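Local structure of citrate synthase (Thermotoga maritima, 2P2W) at residues E216-M221 against Y302-F307; P220-I225 against S281-Y286; S274-I279 against L306-G311. The protein probably catalyses the condensation of oxaloacetate with acetyl-CoA and water to give citrate and CoA, a step of the tricarboxylic acid cycle. All blocks are in the same frame, centred on the assembly; numbering follows the deposited sequence.

Interaction 1 of 3, residues E216-M221 against Y302-F307; sequences EKVPPM and YSSVLF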
ATOM      1  N   GLU A 216     -11.483  15.017  -5.318  1.00 20.14           N
ATOM      2  CA  GLU A 216     -11.833  15.844  -4.165  1.00 21.23           C
ATOM      3  C   GLU A 216     -11.291  17.264  -4.328  1.00 21.32           C
ATOM      4  O   GLU A 216     -11.760  18.193  -3.673  1.00 21.76           O
ATOM      5  CB  GLU A 216     -11.289  15.224  -2.875  1.00 23.43           C
ATOM      6  CG  GLU A 216     -11.687  13.765  -2.695  1.00 27.49           C
ATOM      7  CD  GLU A 216     -11.368  13.221  -1.315  1.00 29.45           C
ATOM      8  OE1 GLU A 216     -10.595  13.874  -0.576  1.00 27.07           O
ATOM      9  OE2 GLU A 216     -11.889  12.131  -0.980  1.00 29.65           O
ATOM     10  N   LYS A 217     -10.307  17.429  -5.206  1.00 20.61           N
ATOM     11  CA  LYS A 217      -9.724  18.750  -5.446  1.00 20.35           C
ATOM     12  C   LYS A 217     -10.466  19.556  -6.508  1.00 19.91           C
ATOM     13  O   LYS A 217     -10.324  20.760  -6.640  1.00 18.76           O
ATOM     14  CB  LYS A 217      -8.262  18.564  -5.883  1.00 24.03           C
ATOM     15  CG  LYS A 217      -7.314  18.412  -4.685  1.00 29.15           C
ATOM     16  CD  LYS A 217      -6.397  19.619  -4.461  1.00 35.93           C
ATOM     17  CE  LYS A 217      -5.561  19.495  -3.180  1.00 39.62           C
ATOM     18  NZ  LYS A 217      -5.545  20.787  -2.494  1.00 43.44           N
ATOM     19  N   VAL A 218     -11.252  18.848  -7.345  1.00 17.92           N
ATOM     20  CA  VAL A 218     -11.915  19.564  -8.428  1.00 19.43           C
ATOM     21  C   VAL A 218     -12.959  20.592  -7.961  1.00 19.84           C
ATOM     22  O   VAL A 218     -12.952  21.748  -8.371  1.00 19.57           O
ATOM     23  CB  VAL A 218     -12.459  18.579  -9.462  1.00 20.26           C
ATOM     24  CG1 VAL A 218     -13.440  19.301 -10.391  1.00 19.86           C
ATOM     25  CG2 VAL A 218     -11.307  18.034 -10.301  1.00 20.02           C
ATOM     26  N   PRO A 219     -13.917  20.174  -7.128  1.00 20.04           N
ATOM     27  CA  PRO A 219     -14.917  21.108  -6.634  1.00 20.09           C
ATOM     28  C   PRO A 219     -14.321  22.438  -6.114  1.00 20.06           C
ATOM     29  O   PRO A 219     -14.738  23.523  -6.490  1.00 20.43           O
ATOM     30  CB  PRO A 219     -15.745  20.359  -5.591  1.00 20.45           C
ATOM     31  CG  PRO A 219     -15.733  18.905  -6.046  1.00 20.15           C
ATOM     32  CD  PRO A 219     -14.253  18.827  -6.650  1.00 20.05           C
ATOM     33  N   PRO A 220     -13.310  22.360  -5.229  1.00 20.00           N
ATOM     34  CA  PRO A 220     -12.680  23.573  -4.684  1.00 19.74           C
ATOM     35  C   PRO A 220     -11.985  24.397  -5.775  1.00 19.24           C
ATOM     36  O   PRO A 220     -11.942  25.637  -5.720  1.00 17.51           O
ATOM     37  CB  PRO A 220     -11.676  23.022  -3.671  1.00 20.95           C
ATOM     38  CG  PRO A 220     -11.695  21.518  -3.603  1.00 21.77           C
ATOM     39  CD  PRO A 220     -12.728  21.153  -4.622  1.00 20.32           C
ATOM     40  N   MET A 221     -11.430  23.702  -6.760  1.00 16.89           N
ATOM     41  CA  MET A 221     -10.750  24.370  -7.861  1.00 18.42           C
ATOM     42  C   MET A 221     -11.782  25.115  -8.696  1.00 18.17           C
ATOM     43  O   MET A 221     -11.567  26.261  -9.092  1.00 18.43           O
ATOM     44  CB  MET A 221     -10.021  23.353  -8.738  1.00 19.58           C
ATOM     45  CG  MET A 221      -9.335  23.975  -9.939  1.00 20.69           C
ATOM     46  SD  MET A 221      -8.930  22.761 -11.203  1.00 24.70           S
ATOM     47  CE  MET A 221     -10.549  22.384 -11.842  1.00 21.88           C
ATOM     48  N   TYR A 302     -15.571  15.250 -14.045  1.00 18.41           N
ATOM     49  CA  TYR A 302     -17.017  15.122 -13.989  1.00 18.09           C
ATOM     50  C   TYR A 302     -17.571  14.155 -12.956  1.00 18.42           C
ATOM     51  O   TYR A 302     -18.711  14.310 -12.519  1.00 18.87           O
ATOM     52  CB  TYR A 302     -17.545  14.784 -15.382  1.00 16.76           C
ATOM     53  CG  TYR A 302     -17.281  15.897 -16.370  1.00 19.49           C
ATOM     54  CD1 TYR A 302     -17.838  17.166 -16.182  1.00 18.72           C
ATOM     55  CD2 TYR A 302     -16.457  15.694 -17.477  1.00 18.64           C
ATOM     56  CE1 TYR A 302     -17.578  18.202 -17.068  1.00 19.35           C
ATOM     57  CE2 TYR A 302     -16.192  16.723 -18.374  1.00 17.99           C
ATOM     58  CZ  TYR A 302     -16.753  17.975 -18.164  1.00 19.25           C
ATOM     59  OH  TYR A 302     -16.481  18.997 -19.043  1.00 20.23           O
ATOM     60  N   SER A 303     -16.791  13.154 -12.563  1.00 18.68           N
ATOM     61  CA  SER A 303     -17.276  12.227 -11.549  1.00 19.03           C
ATOM     62  C   SER A 303     -17.476  13.018 -10.256  1.00 17.65           C
ATOM     63  O   SER A 303     -18.468  12.826  -9.549  1.00 18.52           O
ATOM     64  CB  SER A 303     -16.274  11.091 -11.309  1.00 18.71           C
ATOM     65  OG  SER A 303     -15.094  11.570 -10.693  1.00 17.67           O
ATOM     66  N   SER A 304     -16.537  13.913  -9.961  1.00 17.78           N
ATOM     67  CA  SER A 304     -16.621  14.729  -8.752  1.00 17.68           C
ATOM     68  C   SER A 304     -17.865  15.615  -8.772  1.00 18.51           C
ATOM     69  O   SER A 304     -18.555  15.744  -7.760  1.00 18.55           O
ATOM     70  CB  SER A 304     -15.367  15.601  -8.591  1.00 19.67           C
ATOM     71  OG  SER A 304     -15.261  16.570  -9.619  1.00 20.67           O
ATOM     72  N   VAL A 305     -18.157  16.221  -9.920  1.00 16.87           N
ATOM     73  CA  VAL A 305     -19.335  17.081 -10.023  1.00 17.16           C
ATOM     74  C   VAL A 305     -20.611  16.255  -9.834  1.00 17.43           C
ATOM     75  O   VAL A 305     -21.540  16.684  -9.146  1.00 18.53           O
ATOM     76  CB  VAL A 305     -19.375  17.823 -11.387  1.00 17.18           C
ATOM     77  CG1 VAL A 305     -20.669  18.625 -11.511  1.00 17.35           C
ATOM     78  CG2 VAL A 305     -18.178  18.772 -11.488  1.00 16.47           C
ATOM     79  N   LEU A 306     -20.653  15.065 -10.424  1.00 17.34           N
ATOM     80  CA  LEU A 306     -21.825  14.209 -10.273  1.00 17.08           C
ATOM     81  C   LEU A 306     -22.026  13.822  -8.807  1.00 17.74           C
ATOM     82  O   LEU A 306     -23.136  13.930  -8.280  1.00 17.14           O
ATOM     83  CB  LEU A 306     -21.693  12.940 -11.124  1.00 16.31           C
ATOM     84  CG  LEU A 306     -22.847  11.936 -10.977  1.00 18.44           C
ATOM     85  CD1 LEU A 306     -24.150  12.603 -11.393  1.00 18.37           C
ATOM     86  CD2 LEU A 306     -22.592  10.692 -11.825  1.00 17.38           C
ATOM     87  N   PHE A 307     -20.959  13.373  -8.149  1.00 17.95           N
ATOM     88  CA  PHE A 307     -21.060  12.973  -6.749  1.00 18.16           C
ATOM     89  C   PHE A 307     -21.562  14.125  -5.886  1.00 19.56           C
ATOM     90  O   PHE A 307     -22.355  13.926  -4.960  1.00 19.08           O
ATOM     91  CB  PHE A 307     -19.706  12.478  -6.224  1.00 19.46           C
ATOM     92  CG  PHE A 307     -19.217  11.219  -6.892  1.00 18.60           C
ATOM     93  CD1 PHE A 307     -20.119  10.287  -7.401  1.00 19.16           C
ATOM     94  CD2 PHE A 307     -17.856  10.951  -6.984  1.00 18.53           C
ATOM     95  CE1 PHE A 307     -19.669   9.103  -7.991  1.00 19.49           C
ATOM     96  CE2 PHE A 307     -17.399   9.773  -7.571  1.00 18.84           C
ATOM     97  CZ  PHE A 307     -18.307   8.849  -8.074  1.00 18.42           C
TER

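Interaction 2 of 3, residues P220-I225 against S281-Y286; sequences PMLEEI and SKLEEY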
ATOM      1  N   PRO A 220     -13.310  22.360  -5.229  1.00 20.00           N
ATOM      2  CA  PRO A 220     -12.680  23.573  -4.684  1.00 19.74           C
ATOM      3  C   PRO A 220     -11.985  24.397  -5.775  1.00 19.24           C
ATOM      4  O   PRO A 220     -11.942  25.637  -5.720  1.00 17.51           O
ATOM      5  CB  PRO A 220     -11.676  23.022  -3.671  1.00 20.95           C
ATOM      6  CG  PRO A 220     -11.695  21.518  -3.603  1.00 21.77           C
ATOM      7  CD  PRO A 220     -12.728  21.153  -4.622  1.00 20.32           C
ATOM      8  N   MET A 221     -11.430  23.702  -6.760  1.00 16.89           N
ATOM      9  CA  MET A 221     -10.750  24.370  -7.861  1.00 18.42           C
ATOM     10  C   MET A 221     -11.782  25.115  -8.696  1.00 18.17           C
ATOM     11  O   MET A 221     -11.567  26.261  -9.092  1.00 18.43           O
ATOM     12  CB  MET A 221     -10.021  23.353  -8.738  1.00 19.58           C
ATOM     13  CG  MET A 221      -9.335  23.975  -9.939  1.00 20.69           C
ATOM     14  SD  MET A 221      -8.930  22.761 -11.203  1.00 24.70           S
ATOM     15  CE  MET A 221     -10.549  22.384 -11.842  1.00 21.88           C
ATOM     16  N   LEU A 222     -12.905  24.455  -8.962  1.00 16.86           N
ATOM     17  CA  LEU A 222     -13.975  25.068  -9.742  1.00 17.77           C
ATOM     18  C   LEU A 222     -14.484  26.320  -9.029  1.00 18.77           C
ATOM     19  O   LEU A 222     -14.744  27.347  -9.658  1.00 18.82           O
ATOM     20  CB  LEU A 222     -15.120  24.064  -9.941  1.00 17.17           C
ATOM     21  CG  LEU A 222     -14.756  22.822 -10.765  1.00 19.14           C
ATOM     22  CD1 LEU A 222     -15.934  21.848 -10.804  1.00 18.79           C
ATOM     23  CD2 LEU A 222     -14.354  23.247 -12.171  1.00 19.16           C
ATOM     24  N   GLU A 223     -14.618  26.238  -7.708  1.00 18.61           N
ATOM     25  CA  GLU A 223     -15.093  27.372  -6.928  1.00 20.32           C
ATOM     26  C   GLU A 223     -14.047  28.482  -6.907  1.00 21.40           C
ATOM     27  O   GLU A 223     -14.389  29.672  -6.899  1.00 21.11           O
ATOM     28  CB  GLU A 223     -15.469  26.900  -5.517  1.00 20.55           C
ATOM     29  CG  GLU A 223     -16.822  26.180  -5.538  1.00 22.44           C
ATOM     30  CD  GLU A 223     -17.066  25.219  -4.382  1.00 23.88           C
ATOM     31  OE1 GLU A 223     -16.130  24.930  -3.615  1.00 21.43           O
ATOM     32  OE2 GLU A 223     -18.209  24.726  -4.270  1.00 23.52           O
ATOM     33  N   GLU A 224     -12.774  28.092  -6.930  1.00 21.39           N
ATOM     34  CA  GLU A 224     -11.681  29.055  -6.940  1.00 21.89           C
ATOM     35  C   GLU A 224     -11.762  29.856  -8.238  1.00 21.48           C
ATOM     36  O   GLU A 224     -11.502  31.060  -8.256  1.00 22.31           O
ATOM     37  CB  GLU A 224     -10.334  28.330  -6.871  1.00 23.53           C
ATOM     38  CG  GLU A 224      -9.165  29.243  -6.564  1.00 26.68           C
ATOM     39  CD  GLU A 224      -7.822  28.556  -6.743  1.00 28.10           C
ATOM     40  OE1 GLU A 224      -7.715  27.357  -6.408  1.00 28.59           O
ATOM     41  OE2 GLU A 224      -6.874  29.221  -7.205  1.00 29.38           O
ATOM     42  N   ILE A 225     -12.115  29.176  -9.327  1.00 20.46           N
ATOM     43  CA  ILE A 225     -12.251  29.838 -10.621  1.00 21.14           C
ATOM     44  C   ILE A 225     -13.449  30.787 -10.520  1.00 21.48           C
ATOM     45  O   ILE A 225     -13.418  31.914 -11.025  1.00 19.77           O
ATOM     46  CB  ILE A 225     -12.489  28.813 -11.750  1.00 21.84           C
ATOM     47  CG1 ILE A 225     -11.279  27.874 -11.860  1.00 22.47           C
ATOM     48  CG2 ILE A 225     -12.718  29.537 -13.069  1.00 22.26           C
ATOM     49  CD1 ILE A 225     -11.466  26.730 -12.833  1.00 21.02           C
ATOM     50  N   SER A 281     -17.436  22.632 -17.543  1.00 17.76           N
ATOM     51  CA  SER A 281     -17.664  22.542 -18.978  1.00 19.19           C
ATOM     52  C   SER A 281     -16.918  23.660 -19.698  1.00 19.41           C
ATOM     53  O   SER A 281     -16.342  23.447 -20.767  1.00 18.90           O
ATOM     54  CB  SER A 281     -19.163  22.630 -19.275  1.00 21.33           C
ATOM     55  OG  SER A 281     -19.425  22.273 -20.619  1.00 29.95           O
ATOM     56  N   LYS A 282     -16.930  24.854 -19.108  1.00 19.23           N
ATOM     57  CA  LYS A 282     -16.248  25.997 -19.705  1.00 19.17           C
ATOM     58  C   LYS A 282     -14.737  25.794 -19.657  1.00 20.50           C
ATOM     59  O   LYS A 282     -14.014  26.192 -20.572  1.00 19.14           O
ATOM     60  CB  LYS A 282     -16.618  27.281 -18.962  1.00 20.86           C
ATOM     61  CG  LYS A 282     -16.105  28.551 -19.627  1.00 22.71           C
ATOM     62  CD  LYS A 282     -16.705  28.723 -21.014  1.00 26.77           C
ATOM     63  CE  LYS A 282     -16.428  30.110 -21.566  1.00 30.46           C
ATOM     64  NZ  LYS A 282     -17.095  30.302 -22.878  1.00 33.52           N
ATOM     65  N   LEU A 283     -14.264  25.174 -18.579  1.00 19.36           N
ATOM     66  CA  LEU A 283     -12.838  24.910 -18.418  1.00 20.70           C
ATOM     67  C   LEU A 283     -12.381  23.972 -19.538  1.00 21.45           C
ATOM     68  O   LEU A 283     -11.327  24.177 -20.145  1.00 21.08           O
ATOM     69  CB  LEU A 283     -12.577  24.277 -17.050  1.00 19.29           C
ATOM     70  CG  LEU A 283     -11.126  24.007 -16.643  1.00 20.41           C
ATOM     71  CD1 LEU A 283     -10.297  25.290 -16.747  1.00 19.46           C
ATOM     72  CD2 LEU A 283     -11.110  23.472 -15.206  1.00 19.30           C
ATOM     73  N   GLU A 284     -13.183  22.950 -19.819  1.00 21.61           N
ATOM     74  CA  GLU A 284     -12.850  22.011 -20.882  1.00 22.51           C
ATOM     75  C   GLU A 284     -12.843  22.737 -22.222  1.00 23.37           C
ATOM     76  O   GLU A 284     -11.933  22.553 -23.032  1.00 22.11           O
ATOM     77  CB  GLU A 284     -13.865  20.869 -20.942  1.00 23.00           C
ATOM     78  CG  GLU A 284     -13.774  20.066 -22.231  1.00 24.22           C
ATOM     79  CD  GLU A 284     -14.790  18.953 -22.307  1.00 24.52           C
ATOM     80  OE1 GLU A 284     -15.397  18.623 -21.267  1.00 26.36           O
ATOM     81  OE2 GLU A 284     -14.979  18.401 -23.412  1.00 25.59           O
ATOM     82  N   GLU A 285     -13.862  23.558 -22.451  1.00 22.19           N
ATOM     83  CA  GLU A 285     -13.961  24.298 -23.705  1.00 24.15           C
ATOM     84  C   GLU A 285     -12.715  25.132 -23.966  1.00 23.38           C
ATOM     85  O   GLU A 285     -12.164  25.111 -25.067  1.00 25.23           O
ATOM     86  CB  GLU A 285     -15.178  25.228 -23.704  1.00 25.69           C
ATOM     87  CG  GLU A 285     -15.401  25.926 -25.045  1.00 30.26           C
ATOM     88  CD  GLU A 285     -16.426  27.045 -24.969  1.00 33.24           C
ATOM     89  OE1 GLU A 285     -16.102  28.108 -24.397  1.00 36.30           O
ATOM     90  OE2 GLU A 285     -17.556  26.861 -25.471  1.00 35.41           O
ATOM     91  N   TYR A 286     -12.272  25.868 -22.955  1.00 21.80           N
ATOM     92  CA  TYR A 286     -11.108  26.723 -23.115  1.00 23.38           C
ATOM     93  C   TYR A 286      -9.809  25.954 -23.332  1.00 23.39           C
ATOM     94  O   TYR A 286      -9.018  26.287 -24.220  1.00 22.54           O
ATOM     95  CB  TYR A 286     -10.955  27.649 -21.906  1.00 23.27           C
ATOM     96  CG  TYR A 286      -9.746  28.550 -22.008  1.00 24.99           C
ATOM     97  CD1 TYR A 286      -9.833  29.788 -22.644  1.00 24.91           C
ATOM     98  CD2 TYR A 286      -8.501  28.138 -21.533  1.00 25.21           C
ATOM     99  CE1 TYR A 286      -8.711  30.590 -22.810  1.00 27.20           C
ATOM    100  CE2 TYR A 286      -7.369  28.933 -21.693  1.00 26.82           C
ATOM    101  CZ  TYR A 286      -7.481  30.157 -22.334  1.00 27.45           C
ATOM    102  OH  TYR A 286      -6.368  30.947 -22.505  1.00 27.49           O
TER

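Interaction 3 of 3, residues S274-I279 against L306-G311; sequences SKLFRI and LFEELG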
ATOM      1  N   SER A 274     -26.203  23.078 -12.907  1.00 18.55           N
ATOM      2  CA  SER A 274     -25.272  23.035 -11.793  1.00 18.10           C
ATOM      3  C   SER A 274     -24.147  24.035 -12.072  1.00 19.38           C
ATOM      4  O   SER A 274     -23.504  23.980 -13.125  1.00 18.57           O
ATOM      5  CB  SER A 274     -24.680  21.631 -11.655  1.00 18.24           C
ATOM      6  OG  SER A 274     -23.399  21.690 -11.053  1.00 19.61           O
ATOM      7  N   LYS A 275     -23.924  24.953 -11.135  1.00 19.46           N
ATOM      8  CA  LYS A 275     -22.873  25.961 -11.276  1.00 20.68           C
ATOM      9  C   LYS A 275     -21.524  25.266 -11.474  1.00 21.06           C
ATOM     10  O   LYS A 275     -20.711  25.684 -12.297  1.00 20.41           O
ATOM     11  CB  LYS A 275     -22.836  26.843 -10.021  1.00 21.09           C
ATOM     12  CG  LYS A 275     -21.711  27.871  -9.959  1.00 22.33           C
ATOM     13  CD  LYS A 275     -21.975  29.106 -10.814  1.00 22.85           C
ATOM     14  CE  LYS A 275     -21.285  29.041 -12.165  1.00 21.89           C
ATOM     15  NZ  LYS A 275     -21.593  30.266 -12.971  1.00 22.42           N
ATOM     16  N   LEU A 276     -21.293  24.202 -10.712  1.00 21.28           N
ATOM     17  CA  LEU A 276     -20.047  23.450 -10.819  1.00 21.03           C
ATOM     18  C   LEU A 276     -19.893  22.887 -12.227  1.00 19.50           C
ATOM     19  O   LEU A 276     -18.828  22.994 -12.837  1.00 17.92           O
ATOM     20  CB  LEU A 276     -20.027  22.307  -9.795  1.00 19.41           C
ATOM     21  CG  LEU A 276     -19.950  22.742  -8.328  1.00 20.28           C
ATOM     22  CD1 LEU A 276     -20.098  21.533  -7.406  1.00 19.56           C
ATOM     23  CD2 LEU A 276     -18.614  23.448  -8.080  1.00 19.39           C
ATOM     24  N   PHE A 277     -20.960  22.291 -12.748  1.00 19.62           N
ATOM     25  CA  PHE A 277     -20.902  21.725 -14.083  1.00 19.02           C
ATOM     26  C   PHE A 277     -20.617  22.802 -15.129  1.00 19.42           C
ATOM     27  O   PHE A 277     -19.794  22.597 -16.020  1.00 17.91           O
ATOM     28  CB  PHE A 277     -22.211  21.006 -14.425  1.00 18.94           C
ATOM     29  CG  PHE A 277     -22.240  20.438 -15.816  1.00 19.25           C
ATOM     30  CD1 PHE A 277     -21.292  19.498 -16.218  1.00 19.12           C
ATOM     31  CD2 PHE A 277     -23.205  20.849 -16.730  1.00 19.75           C
ATOM     32  CE1 PHE A 277     -21.306  18.974 -17.514  1.00 18.70           C
ATOM     33  CE2 PHE A 277     -23.227  20.334 -18.025  1.00 19.38           C
ATOM     34  CZ  PHE A 277     -22.276  19.395 -18.419  1.00 19.19           C
ATOM     35  N   ARG A 278     -21.288  23.946 -15.020  1.00 19.11           N
ATOM     36  CA  ARG A 278     -21.091  25.033 -15.982  1.00 19.59           C
ATOM     37  C   ARG A 278     -19.620  25.447 -16.024  1.00 18.74           C
ATOM     38  O   ARG A 278     -19.050  25.647 -17.096  1.00 18.57           O
ATOM     39  CB  ARG A 278     -21.942  26.258 -15.614  1.00 19.98           C
ATOM     40  CG  ARG A 278     -23.463  26.061 -15.620  1.00 23.01           C
ATOM     41  CD  ARG A 278     -24.042  25.902 -17.022  1.00 25.85           C
ATOM     42  NE  ARG A 278     -25.512  25.905 -17.025  1.00 26.49           N
ATOM     43  CZ  ARG A 278     -26.276  26.998 -17.040  1.00 27.41           C
ATOM     44  NH1 ARG A 278     -25.730  28.205 -17.058  1.00 29.77           N
ATOM     45  NH2 ARG A 278     -27.600  26.882 -17.033  1.00 26.12           N
ATOM     46  N   ILE A 279     -19.010  25.584 -14.852  1.00 17.03           N
ATOM     47  CA  ILE A 279     -17.607  25.984 -14.781  1.00 17.17           C
ATOM     48  C   ILE A 279     -16.694  24.907 -15.379  1.00 16.86           C
ATOM     49  O   ILE A 279     -15.799  25.208 -16.169  1.00 17.31           O
ATOM     50  CB  ILE A 279     -17.190  26.271 -13.314  1.00 17.75           C
ATOM     51  CG1 ILE A 279     -18.048  27.409 -12.750  1.00 16.96           C
ATOM     52  CG2 ILE A 279     -15.708  26.654 -13.246  1.00 16.10           C
ATOM     53  CD1 ILE A 279     -17.886  27.642 -11.255  1.00 16.62           C
ATOM     54  N   LEU A 306     -20.653  15.065 -10.424  1.00 17.34           N
ATOM     55  CA  LEU A 306     -21.825  14.209 -10.273  1.00 17.08           C
ATOM     56  C   LEU A 306     -22.026  13.822  -8.807  1.00 17.74           C
ATOM     57  O   LEU A 306     -23.136  13.930  -8.280  1.00 17.14           O
ATOM     58  CB  LEU A 306     -21.693  12.940 -11.124  1.00 16.31           C
ATOM     59  CG  LEU A 306     -22.847  11.936 -10.977  1.00 18.44           C
ATOM     60  CD1 LEU A 306     -24.150  12.603 -11.393  1.00 18.37           C
ATOM     61  CD2 LEU A 306     -22.592  10.692 -11.825  1.00 17.38           C
ATOM     62  N   PHE A 307     -20.959  13.373  -8.149  1.00 17.95           N
ATOM     63  CA  PHE A 307     -21.060  12.973  -6.749  1.00 18.16           C
ATOM     64  C   PHE A 307     -21.562  14.125  -5.886  1.00 19.56           C
ATOM     65  O   PHE A 307     -22.355  13.926  -4.960  1.00 19.08           O
ATOM     66  CB  PHE A 307     -19.706  12.478  -6.224  1.00 19.46           C
ATOM     67  CG  PHE A 307     -19.217  11.219  -6.892  1.00 18.60           C
ATOM     68  CD1 PHE A 307     -20.119  10.287  -7.401  1.00 19.16           C
ATOM     69  CD2 PHE A 307     -17.856  10.951  -6.984  1.00 18.53           C
ATOM     70  CE1 PHE A 307     -19.669   9.103  -7.991  1.00 19.49           C
ATOM     71  CE2 PHE A 307     -17.399   9.773  -7.571  1.00 18.84           C
ATOM     72  CZ  PHE A 307     -18.307   8.849  -8.074  1.00 18.42           C
ATOM     73  N   GLU A 308     -21.091  15.329  -6.184  1.00 18.12           N
ATOM     74  CA  GLU A 308     -21.522  16.507  -5.440  1.00 18.50           C
ATOM     75  C   GLU A 308     -23.021  16.716  -5.644  1.00 19.17           C
ATOM     76  O   GLU A 308     -23.771  16.881  -4.681  1.00 18.70           O
ATOM     77  CB  GLU A 308     -20.768  17.753  -5.919  1.00 19.78           C
ATOM     78  CG  GLU A 308     -21.312  19.066  -5.348  1.00 20.87           C
ATOM     79  CD  GLU A 308     -20.501  19.596  -4.176  1.00 23.89           C
ATOM     80  OE1 GLU A 308     -19.734  18.818  -3.567  1.00 23.43           O
ATOM     81  OE2 GLU A 308     -20.643  20.797  -3.860  1.00 23.11           O
ATOM     82  N   GLU A 309     -23.455  16.710  -6.903  1.00 19.05           N
ATOM     83  CA  GLU A 309     -24.869  16.931  -7.210  1.00 19.45           C
ATOM     84  C   GLU A 309     -25.762  15.819  -6.653  1.00 21.49           C
ATOM     85  O   GLU A 309     -26.950  16.012  -6.420  1.00 18.97           O
ATOM     86  CB  GLU A 309     -25.066  17.067  -8.730  1.00 20.62           C
ATOM     87  CG  GLU A 309     -24.359  18.292  -9.355  1.00 20.95           C
ATOM     88  CD  GLU A 309     -24.793  19.602  -8.712  1.00 24.01           C
ATOM     89  OE1 GLU A 309     -25.934  19.710  -8.280  1.00 22.97           O
ATOM     90  OE2 GLU A 309     -23.982  20.529  -8.693  1.00 21.30           O
ATOM     91  N   LEU A 310     -25.176  14.611  -6.468  1.00 20.15           N
ATOM     92  CA  LEU A 310     -25.972  13.498  -5.925  1.00 21.84           C
ATOM     93  C   LEU A 310     -26.081  13.575  -4.399  1.00 22.38           C
ATOM     94  O   LEU A 310     -26.732  12.756  -3.758  1.00 24.18           O
ATOM     95  CB  LEU A 310     -25.312  12.178  -6.301  1.00 21.69           C
ATOM     96  CG  LEU A 310     -25.445  11.811  -7.768  1.00 22.69           C
ATOM     97  CD1 LEU A 310     -24.831  10.423  -8.048  1.00 22.55           C
ATOM     98  CD2 LEU A 310     -26.905  11.749  -8.238  1.00 23.14           C
ATOM     99  N   GLY A 311     -25.345  14.538  -3.800  1.00 22.01           N
ATOM    100  CA  GLY A 311     -25.494  14.774  -2.352  1.00 21.41           C
ATOM    101  C   GLY A 311     -24.427  14.065  -1.462  1.00 22.45           C
ATOM    102  O   GLY A 311     -24.616  13.998  -0.255  1.00 22.44           O
TER

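Interaction 1 of 3, residues E216-M221 against Y302-F307
The pyrrolidine ring of Pro219 presents its CG and CD atoms to Ser304, with Pro219 CD 3.9 Å from Ser304 CB. The ring of Phe307, one turn on from Ser303, has the carbonyl O of Ser303 3.1 Å above the plane of one face, offset toward the rim, and is also touched by Leu320 of helix 317-337. Beside the proline, Val218 makes the tighter approach, with Val218 CG1 3.4 Å and Val218 CB 3.5 Å from Ser304 OG. Ser304 thus touches both, OG against Val218 and CB against the Pro219 ring, and the backbones come close, Pro219 CA lying 6.9 Å from Val305 CA. The Ser304 hydroxyl stands between the backbone N and the carbonyl carbon (chi1 66°), which folds it back onto its own helix; OG meets Val218 CG1 in van der Waals contact while its hydrogen bond goes to Asp300 O. Helix 214-225 is kinked at Pro219 and Pro220, whose nitrogens make no bond to the preceding turn. This all-helical packing lies near the predicted active site: the Val218 side chain is about 5 Å from that of Asp300 and about 9 Å from the bound citrate. Phe317 of helix 317-337 packs on both Pro219 and Ser304, Met246 from a loop covers Val218, and Leu276 of helix 275-289 lies against Val305.

Interaction 2 of 3, residues P220-I225 against S281-Y286
Leu283 carries its side of this contact through one methyl group, which meets three side chains of 220-225. From CB the chain runs with CG anti to the backbone N (chi1 -176°), and neither CB, CG nor CD1 comes within 4.2 Å of the facing helix. CD2, at the tip, makes the contacts: Leu283 CD2 is 3.6 Å from Met221 CE, 4.0 Å from Ile225 CD1 and 4.4 Å from Leu222 CD2. The methionine bends at its last torsion, so that its terminal methyl meets the leucine tip to tip, whereas the Ile225 side chain crosses that of Leu283 at about a right angle. Contact through side-chain ends agrees with the spacing of the helices: the axes of the segments 220-225 and 281-286 approach to 11.8 Å and cross at 79°. It is apolar helix-helix packing in what is probably the small domain of the citrate synthase fold. The buried cluster is closed by helix 231-241, where Val235 packs on Leu283 and Phe234 on Ile225, and by Phe248 from a loop; Leu222 also packs against Leu276, Ile279 and Ala280 of helix 275-289.

Interaction 3 of 3, residues S274-I279 against L306-G311
Two torsions bring Ser274 and Glu309 together: the serine hydroxyl is swung away from its own backbone N (chi1 153°), and the glutamate chain, bent at chi2 (-57°), curls its carboxylate back toward it. The hydroxyl then donates to the carboxylate, Ser274 OG to Glu309 OE2 at 2.7 Å. The donor reaches OE2 from above the carboxylate plane, 58° out of it, and Ser274 CB also lies 3.2 Å from Glu309 OE2. The same hydroxyl accepts a nearly straight bond from Phe277 N, 3.0 Å from Ser274 OG, so two bonds in sequence fix its rotation and link the carboxylate to the first turn of helix 275-289. The amino end of that helix would be expected to favour a negative charge there. An alanine here in place of Glu309 removes the carboxylate, and the Ser274 hydroxyl, left with the bond from Phe277 N, would probably turn more freely and tie the two helices less firmly. Alongside, Leu276 crosses the Glu308 side chain at about a right angle: Leu276 CD1 rests 3.4 Å from Glu308 CG and 3.7 Å from Glu308 OE2, against a glutamate whose OE1 forms a salt bridge with Arg314. At the far end of 306-311, Gly311 has positive phi, and Gly311 N bonds to Glu308 O at 3.0 Å. The contact thus joins two helix ends, a serine N-cap opening helix 275-289 and a Schellman motif closing helix 299-309.

In the fold
Three helices meet in pairs: 214-225 with 299-309 in interaction 1, 214-225 with 275-289 in interaction 2, and 275-289 with 299-309 in interaction 3. Each helix serves two contacts, so they form a closed triangle. The centres of interactions 1 and 2 lie about 10 Å apart. Those of interactions 1 and 3 are about 7 Å apart, and those of interactions 2 and 3 about 12 Å. Along the chain, 214-225 comes first and the other two follow each other. The contacts also touch one another, as in Tyr302 OH to Glu284 OE1 (2.5 Å, a probable hydrogen bond). The group probably belongs to the small domain of citrate synthases, and helix 299-309 carries the predicted active-site residue Asp300.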